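Local atomic coordinates of putative Glycosidase (Bacteroides thetaiotaomicron, PDB entry 3R67), a protein that is a putative glycosidase of a carbohydrate-active family whose members fold as five-bladed beta-propellers. Residues T57-K62 and L84-S89; L131-Y136 and A180-K185; K232-R237 and A287-K292; N267-E272 and T278-C283; S310-S315 and R345-V350. All blocks are in the same frame, centred on the assembly; numbering follows the deposited sequence. Where two conformers were deposited one is given.

Contact 1. Residues T57-K62 and L84-S89; sequences TIYDGK and LGYAYS. With EDO (1,2-ethanediol), chain K.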
# COMPACT_ATOMS: atom_id res chain seq x y z
N THR A 57 1.63 -9.45 4.95
CA THR A 57 1.42 -9.68 6.38
C THR A 57 1.95 -11.09 6.72
O THR A 57 2.34 -11.85 5.82
CB THR A 57 -0.07 -9.49 6.74
OG1 THR A 57 -0.19 -9.26 8.15
CG2 THR A 57 -0.98 -10.61 6.22
N ILE A 58 2.04 -11.39 8.03
CA ILE A 58 2.45 -12.69 8.56
C ILE A 58 1.18 -13.43 8.98
O ILE A 58 0.38 -12.90 9.75
CB ILE A 58 3.51 -12.64 9.71
CG1 ILE A 58 4.79 -11.81 9.39
CG2 ILE A 58 3.86 -14.07 10.22
CD1 ILE A 58 5.70 -12.33 8.27
N TYR A 59 1.00 -14.65 8.46
CA TYR A 59 -0.12 -15.49 8.80
C TYR A 59 0.36 -16.91 8.96
O TYR A 59 0.91 -17.48 8.02
CB TYR A 59 -1.27 -15.40 7.78
CG TYR A 59 -2.44 -16.32 8.11
CD1 TYR A 59 -3.26 -16.06 9.21
CD2 TYR A 59 -2.73 -17.43 7.32
CE1 TYR A 59 -4.30 -16.92 9.55
CE2 TYR A 59 -3.78 -18.29 7.65
CZ TYR A 59 -4.57 -18.03 8.75
OH TYR A 59 -5.61 -18.86 9.05
N ASP A 60 0.19 -17.45 10.18
CA ASP A 60 0.51 -18.82 10.56
C ASP A 60 1.96 -19.20 10.12
O ASP A 60 2.18 -20.21 9.45
CB ASP A 60 -0.55 -19.75 9.92
CG ASP A 60 -0.57 -21.17 10.41
OD1 ASP A 60 -0.23 -21.39 11.59
OD2 ASP A 60 -1.01 -22.05 9.63
N GLY A 61 2.92 -18.37 10.53
CA GLY A 61 4.35 -18.57 10.27
C GLY A 61 4.81 -18.36 8.83
O GLY A 61 5.96 -18.65 8.51
N LYS A 62 3.91 -17.83 7.98
CA LYS A 62 4.22 -17.58 6.57
C LYS A 62 4.04 -16.11 6.21
O LYS A 62 3.26 -15.40 6.84
CB LYS A 62 3.34 -18.45 5.64
CG LYS A 62 3.59 -19.95 5.78
CD LYS A 62 2.78 -20.78 4.80
CE LYS A 62 3.07 -22.26 4.97
NZ LYS A 62 2.30 -23.08 4.01
N LEU A 84 -7.62 -9.24 -5.92
CA LEU A 84 -6.40 -9.53 -5.17
C LEU A 84 -6.08 -11.02 -5.16
O LEU A 84 -6.90 -11.85 -4.79
CB LEU A 84 -6.50 -9.02 -3.73
CG LEU A 84 -6.89 -7.55 -3.53
CD1 LEU A 84 -6.87 -7.20 -2.05
CD2 LEU A 84 -5.98 -6.59 -4.34
N GLY A 85 -4.86 -11.33 -5.59
CA GLY A 85 -4.34 -12.68 -5.57
C GLY A 85 -3.70 -12.98 -4.23
O GLY A 85 -3.42 -12.06 -3.46
N TYR A 86 -3.49 -14.26 -3.94
CA TYR A 86 -2.90 -14.70 -2.68
C TYR A 86 -1.61 -15.49 -2.95
O TYR A 86 -1.65 -16.51 -3.62
CB TYR A 86 -3.94 -15.56 -1.95
CG TYR A 86 -3.57 -16.05 -0.55
CD1 TYR A 86 -2.69 -17.13 -0.38
CD2 TYR A 86 -4.25 -15.58 0.57
CE1 TYR A 86 -2.43 -17.65 0.88
CE2 TYR A 86 -4.01 -16.10 1.83
CZ TYR A 86 -3.08 -17.12 1.99
OH TYR A 86 -2.82 -17.60 3.26
N ALA A 87 -0.47 -14.97 -2.46
CA ALA A 87 0.84 -15.61 -2.59
C ALA A 87 1.39 -15.83 -1.21
O ALA A 87 1.24 -14.98 -0.36
CB ALA A 87 1.78 -14.77 -3.45
N TYR A 88 1.95 -17.01 -0.95
CA TYR A 88 2.44 -17.35 0.39
C TYR A 88 3.86 -17.90 0.30
O TYR A 88 4.22 -18.60 -0.65
CB TYR A 88 1.49 -18.36 1.09
CG TYR A 88 1.21 -19.62 0.29
CD1 TYR A 88 0.25 -19.63 -0.73
CD2 TYR A 88 1.87 -20.82 0.57
CE1 TYR A 88 -0.01 -20.79 -1.47
CE2 TYR A 88 1.62 -21.98 -0.16
CZ TYR A 88 0.68 -21.96 -1.17
OH TYR A 88 0.44 -23.11 -1.89
N SER A 89 4.67 -17.58 1.33
CA SER A 89 6.08 -17.97 1.42
C SER A 89 6.49 -18.31 2.83
O SER A 89 6.11 -17.62 3.77
CB SER A 89 6.98 -16.83 0.93
OG SER A 89 8.36 -17.16 0.99
C1 EDO K . 2.03 -6.18 8.23
O1 EDO K . 1.41 -6.94 9.27
C2 EDO K . 2.23 -4.73 8.67
O2 EDO K . 3.14 -4.09 7.75

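Contact 2. Residues L131-Y136 and A180-K185; sequences LYVMLY and ASIVTK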
# COMPACT_ATOMS: atom_id res chain seq x y z
N LEU A 131 -6.94 -9.96 14.30
CA LEU A 131 -7.83 -9.42 13.28
C LEU A 131 -7.00 -8.67 12.22
O LEU A 131 -6.35 -7.67 12.54
CB LEU A 131 -8.90 -8.50 13.88
CG LEU A 131 -9.96 -8.00 12.88
CD1 LEU A 131 -10.87 -9.16 12.45
CD2 LEU A 131 -10.78 -6.86 13.48
N TYR A 132 -7.03 -9.17 10.96
CA TYR A 132 -6.35 -8.51 9.84
C TYR A 132 -7.23 -7.38 9.32
O TYR A 132 -8.42 -7.59 9.06
CB TYR A 132 -5.99 -9.49 8.71
CG TYR A 132 -4.95 -10.50 9.14
CD1 TYR A 132 -3.59 -10.22 9.02
CD2 TYR A 132 -5.32 -11.72 9.70
CE1 TYR A 132 -2.62 -11.13 9.47
CE2 TYR A 132 -4.37 -12.62 10.16
CZ TYR A 132 -3.02 -12.33 10.03
OH TYR A 132 -2.10 -13.23 10.45
N VAL A 133 -6.66 -6.18 9.22
CA VAL A 133 -7.38 -5.01 8.78
C VAL A 133 -6.78 -4.58 7.44
O VAL A 133 -5.59 -4.22 7.36
CB VAL A 133 -7.37 -3.89 9.86
CG1 VAL A 133 -8.12 -2.64 9.38
CG2 VAL A 133 -7.95 -4.40 11.16
N MSE A 134 -7.60 -4.63 6.40
CA MSE A 134 -7.17 -4.23 5.07
C MSE A 134 -7.76 -2.90 4.68
O MSE A 134 -8.96 -2.70 4.82
CB MSE A 134 -7.58 -5.28 4.03
CG MSE A 134 -7.20 -4.88 2.57
SE MSE A 134 -8.25 -5.81 1.22
CE MSE A 134 -7.58 -7.46 1.50
N LEU A 135 -6.91 -1.99 4.18
CA LEU A 135 -7.27 -0.68 3.65
C LEU A 135 -6.99 -0.70 2.18
O LEU A 135 -5.83 -0.93 1.79
CB LEU A 135 -6.50 0.44 4.37
CG LEU A 135 -6.87 0.66 5.82
CD1 LEU A 135 -5.77 1.30 6.54
CD2 LEU A 135 -8.18 1.42 5.97
N TYR A 136 -8.02 -0.54 1.35
CA TYR A 136 -7.84 -0.61 -0.10
C TYR A 136 -8.67 0.46 -0.81
O TYR A 136 -9.49 1.14 -0.18
CB TYR A 136 -8.27 -2.02 -0.57
CG TYR A 136 -9.76 -2.31 -0.42
CD1 TYR A 136 -10.29 -2.71 0.80
CD2 TYR A 136 -10.61 -2.24 -1.52
CE1 TYR A 136 -11.66 -2.95 0.95
CE2 TYR A 136 -11.98 -2.51 -1.39
CZ TYR A 136 -12.50 -2.87 -0.15
OH TYR A 136 -13.84 -3.16 -0.01
N ALA A 180 -3.55 4.04 2.52
CA ALA A 180 -3.51 4.26 3.97
C ALA A 180 -2.49 3.37 4.66
O ALA A 180 -2.40 2.16 4.41
CB ALA A 180 -4.88 4.00 4.57
N SER A 181 -1.73 4.00 5.56
CA SER A 181 -0.69 3.41 6.36
C SER A 181 -1.05 3.46 7.85
O SER A 181 -0.85 4.49 8.48
CB SER A 181 0.63 4.13 6.12
OG SER A 181 1.00 3.99 4.76
N ILE A 182 -1.58 2.34 8.40
CA ILE A 182 -1.92 2.23 9.83
C ILE A 182 -0.62 2.22 10.64
O ILE A 182 0.34 1.62 10.19
CB ILE A 182 -2.81 0.98 10.13
CG1 ILE A 182 -4.24 1.22 9.64
CG2 ILE A 182 -2.86 0.65 11.65
CD1 ILE A 182 -5.28 0.04 9.96
N VAL A 183 -0.61 2.82 11.86
CA VAL A 183 0.56 2.81 12.75
C VAL A 183 0.61 1.44 13.47
O VAL A 183 -0.36 1.01 14.10
CB VAL A 183 0.59 4.00 13.75
CG1 VAL A 183 1.80 3.89 14.67
CG2 VAL A 183 0.63 5.33 13.01
N THR A 184 1.74 0.77 13.33
CA THR A 184 2.02 -0.54 13.92
C THR A 184 3.26 -0.46 14.80
O THR A 184 4.04 0.49 14.70
CB THR A 184 2.22 -1.64 12.82
OG1 THR A 184 3.41 -1.39 12.08
CG2 THR A 184 1.03 -1.82 11.92
N LYS A 185 3.47 -1.49 15.62
CA LYS A 185 4.66 -1.58 16.47
C LYS A 185 5.02 -3.03 16.65
O LYS A 185 4.17 -3.90 16.45
CB LYS A 185 4.44 -0.89 17.85
CG LYS A 185 3.42 -1.57 18.76
CD LYS A 185 3.28 -0.84 20.07
CE LYS A 185 2.27 -1.51 20.97
NZ LYS A 185 2.12 -0.78 22.26
O HOH W 1 -4.82 1.55 1.41

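Contact 3. Residues K232-R237 and A287-K292; sequences KVITPR and ALFDAK. With EDO (1,2-ethanediol), chain F.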
# COMPACT_ATOMS: atom_id res chain seq x y z
N LYS A 232 -2.54 18.57 6.74
CA LYS A 232 -1.54 18.06 5.80
C LYS A 232 -0.18 17.97 6.52
O LYS A 232 0.47 18.99 6.75
CB LYS A 232 -1.47 18.96 4.56
CG LYS A 232 -2.77 19.04 3.78
CD LYS A 232 -2.62 19.95 2.58
CE LYS A 232 -3.87 19.98 1.73
NZ LYS A 232 -3.67 20.81 0.52
N VAL A 233 0.22 16.76 6.93
CA VAL A 233 1.45 16.59 7.70
C VAL A 233 2.67 16.43 6.76
O VAL A 233 3.80 16.67 7.17
CB VAL A 233 1.36 15.42 8.72
CG1 VAL A 233 0.27 15.69 9.74
CG2 VAL A 233 1.15 14.06 8.04
N ILE A 234 2.42 16.05 5.50
CA ILE A 234 3.41 15.90 4.42
C ILE A 234 2.76 16.37 3.15
O ILE A 234 1.64 15.96 2.84
CB ILE A 234 3.95 14.43 4.31
CG1 ILE A 234 4.96 14.11 5.40
CG2 ILE A 234 4.60 14.15 2.96
CD1 ILE A 234 5.30 12.62 5.42
N THR A 235 3.45 17.24 2.42
CA THR A 235 2.99 17.73 1.12
C THR A 235 4.13 17.60 0.12
O THR A 235 5.29 17.63 0.53
CB THR A 235 2.45 19.20 1.20
OG1 THR A 235 3.48 20.06 1.68
CG2 THR A 235 1.21 19.34 2.07
N PRO A 236 3.83 17.50 -1.20
CA PRO A 236 4.92 17.45 -2.20
C PRO A 236 5.85 18.66 -2.10
O PRO A 236 5.43 19.76 -1.73
CB PRO A 236 4.16 17.45 -3.53
CG PRO A 236 2.83 16.82 -3.19
CD PRO A 236 2.51 17.43 -1.86
N ARG A 237 7.14 18.43 -2.40
CA ARG A 237 8.18 19.45 -2.32
C ARG A 237 8.77 19.71 -3.67
O ARG A 237 9.35 18.81 -4.29
CB ARG A 237 9.30 19.03 -1.36
CG ARG A 237 8.87 18.72 0.06
CD ARG A 237 10.02 18.12 0.83
NE ARG A 237 10.37 16.77 0.36
CZ ARG A 237 11.39 16.05 0.83
NH1 ARG A 237 12.17 16.55 1.78
NH2 ARG A 237 11.64 14.85 0.34
N ALA A 287 9.74 9.37 6.25
CA ALA A 287 9.47 10.46 7.18
C ALA A 287 9.41 9.93 8.60
O ALA A 287 8.96 8.79 8.81
CB ALA A 287 8.17 11.14 6.81
N LEU A 288 9.87 10.73 9.57
CA LEU A 288 9.90 10.36 10.98
C LEU A 288 8.97 11.27 11.77
O LEU A 288 9.10 12.49 11.70
CB LEU A 288 11.32 10.41 11.54
CG LEU A 288 11.54 9.82 12.93
CD1 LEU A 288 11.47 8.29 12.91
CD2 LEU A 288 12.88 10.27 13.49
N PHE A 289 8.00 10.67 12.47
CA PHE A 289 7.04 11.42 13.26
C PHE A 289 7.22 11.14 14.73
O PHE A 289 7.81 10.12 15.11
CB PHE A 289 5.60 11.08 12.84
CG PHE A 289 5.25 11.55 11.45
CD1 PHE A 289 4.71 12.81 11.24
CD2 PHE A 289 5.42 10.70 10.35
CE1 PHE A 289 4.36 13.23 9.96
CE2 PHE A 289 5.08 11.13 9.07
CZ PHE A 289 4.58 12.40 8.88
N ASP A 290 6.74 12.07 15.57
CA ASP A 290 6.80 11.95 17.02
C ASP A 290 5.93 10.77 17.46
O ASP A 290 4.80 10.62 16.98
CB ASP A 290 6.37 13.28 17.68
CG ASP A 290 6.44 13.27 19.18
OD1 ASP A 290 7.54 13.45 19.72
OD2 ASP A 290 5.39 13.09 19.83
N ALA A 291 6.47 9.90 18.34
CA ALA A 291 5.78 8.71 18.86
C ALA A 291 4.54 9.07 19.71
O ALA A 291 3.59 8.29 19.74
CB ALA A 291 6.74 7.89 19.71
N LYS A 292 4.55 10.23 20.39
CA LYS A 292 3.43 10.65 21.26
C LYS A 292 2.39 11.49 20.49
O LYS A 292 1.21 11.52 20.89
CB LYS A 292 3.95 11.44 22.48
CG LYS A 292 4.66 10.56 23.49
CD LYS A 292 5.17 11.37 24.68
CE LYS A 292 5.41 10.55 25.92
NZ LYS A 292 4.13 10.16 26.57
C1 EDO F . 5.39 18.99 4.75
O1 EDO F . 5.93 19.33 3.46
C2 EDO F . 4.61 20.12 5.43
O2 EDO F . 3.43 20.47 4.69

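Contact 4. Residues N267-E272 and T278-C283; sequences NKSGAE and TANSYC. With EDO (1,2-ethanediol), chain J.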
# COMPACT_ATOMS: atom_id res chain seq x y z
N ASN A 267 7.78 12.07 -9.01
CA ASN A 267 8.57 13.20 -9.45
C ASN A 267 7.87 13.96 -10.57
O ASN A 267 7.40 13.34 -11.51
CB ASN A 267 9.94 12.70 -9.92
CG ASN A 267 10.98 13.77 -10.12
OD1 ASN A 267 11.06 14.73 -9.36
ND2 ASN A 267 11.87 13.55 -11.07
N LYS A 268 7.78 15.31 -10.44
CA LYS A 268 7.21 16.17 -11.50
C LYS A 268 8.13 16.22 -12.70
O LYS A 268 9.35 16.10 -12.56
CB LYS A 268 6.95 17.61 -11.03
CG LYS A 268 5.59 17.83 -10.42
CD LYS A 268 5.33 19.31 -10.23
CE LYS A 268 4.05 19.64 -9.53
NZ LYS A 268 4.01 21.09 -9.17
N SER A 269 7.56 16.43 -13.88
CA SER A 269 8.31 16.61 -15.11
C SER A 269 8.74 18.08 -15.23
O SER A 269 7.91 18.98 -15.05
CB SER A 269 7.49 16.16 -16.32
OG SER A 269 6.25 16.84 -16.37
N GLY A 270 10.03 18.30 -15.44
CA GLY A 270 10.66 19.61 -15.56
C GLY A 270 11.41 20.10 -14.32
O GLY A 270 11.82 19.30 -13.44
N ALA A 271 11.57 21.44 -14.25
CA ALA A 271 12.26 22.20 -13.20
C ALA A 271 11.52 22.14 -11.85
O ALA A 271 12.12 22.39 -10.80
CB ALA A 271 12.38 23.65 -13.65
N GLU A 272 10.22 21.79 -11.87
CA GLU A 272 9.41 21.66 -10.67
C GLU A 272 9.76 20.36 -9.92
O GLU A 272 9.47 20.25 -8.74
CB GLU A 272 7.92 21.72 -10.98
CG GLU A 272 7.45 23.11 -11.40
CD GLU A 272 5.95 23.30 -11.29
OE1 GLU A 272 5.24 22.74 -12.15
OE2 GLU A 272 5.49 23.92 -10.31
N THR A 278 14.01 10.14 -12.79
CA THR A 278 13.17 10.11 -13.97
C THR A 278 11.86 10.87 -13.72
O THR A 278 11.25 10.74 -12.66
CB THR A 278 12.89 8.64 -14.37
OG1 THR A 278 14.14 8.03 -14.69
CG2 THR A 278 11.96 8.52 -15.58
N ALA A 279 11.47 11.69 -14.70
CA ALA A 279 10.21 12.43 -14.66
C ALA A 279 9.04 11.45 -14.58
O ALA A 279 9.06 10.40 -15.25
CB ALA A 279 10.08 13.33 -15.87
N ASN A 280 8.08 11.74 -13.70
CA ASN A 280 6.84 10.98 -13.48
C ASN A 280 7.12 9.61 -12.84
O ASN A 280 6.17 8.88 -12.61
CB ASN A 280 6.05 10.80 -14.78
CG ASN A 280 5.72 12.12 -15.44
OD1 ASN A 280 5.30 13.09 -14.79
ND2 ASN A 280 5.95 12.19 -16.73
N SER A 281 8.38 9.28 -12.48
CA SER A 281 8.67 8.02 -11.80
C SER A 281 8.35 8.12 -10.33
O SER A 281 8.40 9.22 -9.76
CB SER A 281 10.13 7.60 -11.98
OG SER A 281 11.04 8.41 -11.25
N TYR A 282 8.08 6.95 -9.69
CA TYR A 282 7.84 6.81 -8.26
C TYR A 282 9.08 6.23 -7.59
O TYR A 282 9.51 5.11 -7.91
CB TYR A 282 6.63 5.92 -7.97
CG TYR A 282 5.26 6.51 -8.25
CD1 TYR A 282 4.82 6.68 -9.56
CD2 TYR A 282 4.34 6.70 -7.22
CE1 TYR A 282 3.53 7.15 -9.83
CE2 TYR A 282 3.05 7.15 -7.48
CZ TYR A 282 2.65 7.38 -8.79
OH TYR A 282 1.36 7.79 -9.06
N CYS A 283 9.70 7.02 -6.72
CA CYS A 283 10.86 6.68 -5.90
C CYS A 283 10.42 6.74 -4.44
O CYS A 283 9.58 7.60 -4.12
CB CYS A 283 12.04 7.61 -6.19
SG CYS A 283 12.68 7.49 -7.87
C1 EDO J . 12.59 15.37 -13.93
O1 EDO J . 11.99 16.47 -13.21
C2 EDO J . 13.08 15.90 -15.28
O2 EDO J . 13.44 14.88 -16.23

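Contact 5. Residues S310-S315 and R345-V350; sequences SDFEKS and RVAVAV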
# COMPACT_ATOMS: atom_id res chain seq x y z
N SER A 310 15.92 -2.23 -11.81
CA SER A 310 15.78 -3.39 -12.68
C SER A 310 14.92 -3.06 -13.90
O SER A 310 14.17 -2.08 -13.85
CB SER A 310 15.19 -4.55 -11.91
OG SER A 310 16.04 -4.84 -10.81
N ASP A 311 15.03 -3.84 -14.98
CA ASP A 311 14.27 -3.57 -16.21
C ASP A 311 12.77 -3.54 -15.97
O ASP A 311 12.14 -2.57 -16.38
CB ASP A 311 14.59 -4.60 -17.29
CG ASP A 311 15.87 -4.29 -18.03
OD1 ASP A 311 16.51 -3.24 -17.72
OD2 ASP A 311 16.22 -5.05 -18.97
N PHE A 312 12.22 -4.55 -15.23
CA PHE A 312 10.79 -4.63 -14.91
C PHE A 312 10.36 -3.47 -13.96
O PHE A 312 9.18 -3.13 -13.93
CB PHE A 312 10.42 -5.99 -14.31
CG PHE A 312 11.30 -6.46 -13.17
CD1 PHE A 312 12.47 -7.17 -13.42
CD2 PHE A 312 10.94 -6.22 -11.85
CE1 PHE A 312 13.27 -7.61 -12.37
CE2 PHE A 312 11.76 -6.63 -10.80
CZ PHE A 312 12.92 -7.31 -11.06
N GLU A 313 11.31 -2.82 -13.28
CA GLU A 313 11.00 -1.70 -12.39
C GLU A 313 10.92 -0.37 -13.15
O GLU A 313 10.06 0.46 -12.83
CB GLU A 313 12.05 -1.56 -11.27
CG GLU A 313 12.07 -2.72 -10.29
CD GLU A 313 13.24 -2.73 -9.33
OE1 GLU A 313 14.11 -1.84 -9.43
OE2 GLU A 313 13.32 -3.67 -8.51
N LYS A 314 11.82 -0.17 -14.12
CA LYS A 314 11.97 1.06 -14.91
C LYS A 314 10.90 1.20 -15.99
O LYS A 314 10.61 2.33 -16.37
CB LYS A 314 13.36 1.11 -15.57
CG LYS A 314 14.51 1.29 -14.60
CD LYS A 314 15.84 1.37 -15.29
CE LYS A 314 16.94 1.75 -14.33
NZ LYS A 314 18.26 1.87 -15.00
N SER A 315 10.34 0.07 -16.51
CA SER A 315 9.35 0.14 -17.59
C SER A 315 8.36 -1.03 -17.53
O SER A 315 8.74 -2.18 -17.35
CB SER A 315 10.06 0.13 -18.95
OG SER A 315 9.16 0.33 -20.03
N ARG A 345 4.71 -5.98 -12.18
CA ARG A 345 5.27 -7.09 -11.39
C ARG A 345 5.28 -6.75 -9.89
O ARG A 345 5.07 -5.61 -9.50
CB ARG A 345 6.71 -7.41 -11.85
CG ARG A 345 6.91 -7.78 -13.33
CD ARG A 345 6.21 -9.06 -13.75
NE ARG A 345 6.42 -9.37 -15.17
CZ ARG A 345 5.63 -8.98 -16.16
NH1 ARG A 345 4.55 -8.25 -15.91
NH2 ARG A 345 5.90 -9.32 -17.41
N VAL A 346 5.51 -7.77 -9.06
CA VAL A 346 5.67 -7.67 -7.60
C VAL A 346 7.10 -8.06 -7.30
O VAL A 346 7.57 -9.07 -7.83
CB VAL A 346 4.65 -8.48 -6.76
CG1 VAL A 346 4.90 -8.29 -5.26
CG2 VAL A 346 3.21 -8.10 -7.10
N ALA A 347 7.79 -7.28 -6.48
CA ALA A 347 9.18 -7.59 -6.11
C ALA A 347 9.38 -7.37 -4.61
O ALA A 347 8.53 -6.78 -3.94
CB ALA A 347 10.16 -6.75 -6.93
N VAL A 348 10.50 -7.88 -4.08
CA VAL A 348 10.86 -7.76 -2.67
C VAL A 348 12.30 -7.19 -2.56
O VAL A 348 13.15 -7.43 -3.42
CB VAL A 348 10.70 -9.13 -1.90
CG1 VAL A 348 11.62 -10.22 -2.46
CG2 VAL A 348 10.91 -8.97 -0.39
N ALA A 349 12.53 -6.40 -1.51
CA ALA A 349 13.80 -5.86 -1.03
C ALA A 349 13.95 -6.27 0.44
O ALA A 349 12.94 -6.37 1.15
CB ALA A 349 13.88 -4.35 -1.22
N VAL A 350 15.18 -6.58 0.89
CA VAL A 350 15.42 -7.06 2.25
C VAL A 350 16.33 -6.11 2.99
O VAL A 350 17.35 -5.65 2.44
CB VAL A 350 16.02 -8.51 2.26
CG1 VAL A 350 16.15 -9.06 3.69
CG2 VAL A 350 15.19 -9.48 1.40

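Contact 1. Residues T57-K62 and L84-S89
K62 and S89 lie on adjacent antiparallel strands, their CA atoms 5.5 Å apart, at one end of a four-stranded propeller blade. Residues 57-62 carry the tight hairpin from strand 50-59 into strand 62-70, and residues 84-89 belong to the next strand of the blade. A type I' turn from Y59 to K62 makes the reversal, closed by backbone bonds in both directions between these two residues; D60 and G61 at its corners have positive phi. No hydrogen bond joins the two segments. Instead the carbonyl oxygen of S89 rests against the base of K62, with S89 O 3.4 Å from K62 CA. From there the extended K62 chain runs alongside Y88, both pointing the same way. Y59 sits one strand further out and reaches past the intervening strand toward Y86, the two side chains crossing at about a right angle. With chi1 at 178°, Y59 holds CG anti to the backbone N, and its CD2 comes within 4.1 Å of Y86 OH. Both tyrosines also pack on V64 of the strand between them. S89 points its CB away from K62, and its OG bonds to H94 O and G92 N. At the far end of the hairpin strand, T57 OG1 hydrogen-bonds an ethanediol through O1 at 3.0 Å. The K62 amine ends beside the Y88 ring, NZ 4.1 Å from CD2.

Contact 2. Residues L131-Y136 and A180-K185
Two blades of the propeller pack together where V133 and L135 of strand 132-139 meet A180 and I182 of strand 180-187. The strands belong to different sheets and run roughly antiparallel, at 152°, with their axes 7.8 Å apart, too far for direct backbone pairing. Apolar side chains fill the interval. L135 enters with CG beside its backbone N (chi1 -68°), and its CD1 branch lodges between A180 and I182. As modelled, L135 CD1 is 3.5 Å from A180 CB and equally near I182 CG1; both are tight for carbon pairs, but L135 was built in two conformers, so the closeness is doubtful. I182 crosses L135 and V133 at about a right angle. The tip of its longer branch, I182 CD1, touches V133 CG1 at 3.9 Å, so one isoleucine spans two successive inward-facing residues of the opposite strand. M202, on a strand paired with 180-187, touches L135, A180 and I182 and extends the apolar layer. One water also bridges the strands: it accepts from A180 N at 3.0 Å and donates a weak bond to L135 O. The backbone of strand 132-139 is paired within its own sheet, L135 with R123. Apolar faces of neighbouring sheets pressed together, with almost no polar linkage, are typical of the blade-to-blade interfaces of beta-propellers.

Contact 3. Residues K232-R237 and A287-K292
V233 and I234 bring their side chains against F289 and A287, and the contact between the two segments is wholly apolar. On the loop side I234 makes the larger part. Its terminal methyl approaches the F289 ring at the edge, near the ring plane, with I234 CD1 3.5 Å from F289 CZ. The same methyl meets the residue two positions earlier on the strand, which faces the same way, I234 CD1 lying 3.5 Å from A287 CB. V233 adds a second touch further round the ring through CG2: chi1 -62° puts CG1 anti to the carbonyl carbon, and V233 CG2 is 3.8 Å from F289 CE1. Polar interactions involve T235 and R237. T235 OG1 hydrogen-bonds an ethanediol through O2 at 3.0 Å, and its backbone N makes a weak bond to O1 of the same molecule. R300 bonds both T235 O and the ethanediol. Further along, the guanidinium of R237 forms salt bridges with D302 and D242. The loop 232-237 thus lies over the sheet containing strand 282-289: I234 also packs on L261 of strand 258-266 and T246 of strand 245-255, while F289 touches L297 of strand 297-300 and stacks on the ring of Y203 from strand 199-204.

Contact 4. Residues N267-E272 and T278-C283
Polar, largely backbone contacts between N267 and residues 278-281 close the base of a long surface loop joining antiparallel strands 258-266 and 282-289. N267 N donates to S281 O at 3.0 Å, a fairly straight bond of 163° that runs nearly along the C=O axis. In return, N280 N reaches N267 O at 2.8 Å, bent to 137°. Residues T278 to S281 form a type II beta turn, with N280 at its positive-phi corner. The loop thus extends a beta hairpin of one propeller blade. T278 O is the hub of the turn: S281 OG, at 2.7 Å, and S281 N both donate to it from the same face of its plane. N267 CG lies anti to the backbone N (chi1 -167°), which brings ND2 to that carbonyl as well, weakly, with N267 ND2 3.3 Å from T278 O; on the other side of the amide, OD1 accepts from D274 N. Further out, S269 CB packs against A279 CB at 3.9 Å. An ethanediol places O1 2.7 Å from K268 O and close to G270 O.

Contact 5. Residues S310-S315 and R345-V350
F312 lays the edge of its ring against the methyl of A347, which sits near the ring plane with F312 CE2 4.2 Å from A347 CB. The ring gets there with CG between the backbone N and the carbonyl carbon (chi1 50°). Its root is met by the arginine two residues earlier on the strand: F312 CB lies 4.1 Å from R345 CG, and the arginine chain then bends at chi2 before running on. S310 CB lies over one face of the ring, 3.6 Å above the plane and displaced toward the rim, while C341 of strand 334-341 touches both F312 and A347. The contact therefore sets the short helix 311-314 on the sheet formed by strands 323-331, 334-341 and 345-351. On either side of A347 in the chain, V346 shares backbone bonds with I26 and V27, and V348 N bonds to N24 OD1, consistent with the ring closure of beta-propellers, in which N-terminal residues join the last blade. The helix start is held by E313. S310, at the N-cap, makes no capping bond with its side chain, but its backbone N donates to E313 OE1 at 3.0 Å and 175°. The donor comes from above the carboxylate plane, 64° out of it. R19 forms a salt bridge with OE1 of this buried glutamate, and Y339 OH hydrogen-bonds its other oxygen, OE2.

Overall arrangement
Contacts 2 and 3 are buried and apolar, whereas contacts 1 and 5 are only partly buried and mix aromatic rings with aliphatic stems of charged residues. Contact 4, whose centre is 21 Å from that of the chain, relies mainly on backbone hydrogen bonds at the foot of a loop. Contacts 1 and 2 touch: I58 O and Y132 OH, 2.6 Å apart, probably form a hydrogen bond linking adjacent blades. Contacts 3 and 4 both use strand 282-289, contact 4 nested within the loop closed by contact 3. Contact 2 reaches the same sheet through strand 180-187. Contact 5 belongs to the final sheet, its nearest atoms about 7 Å from contact 1 and about 6 Å from contact 4.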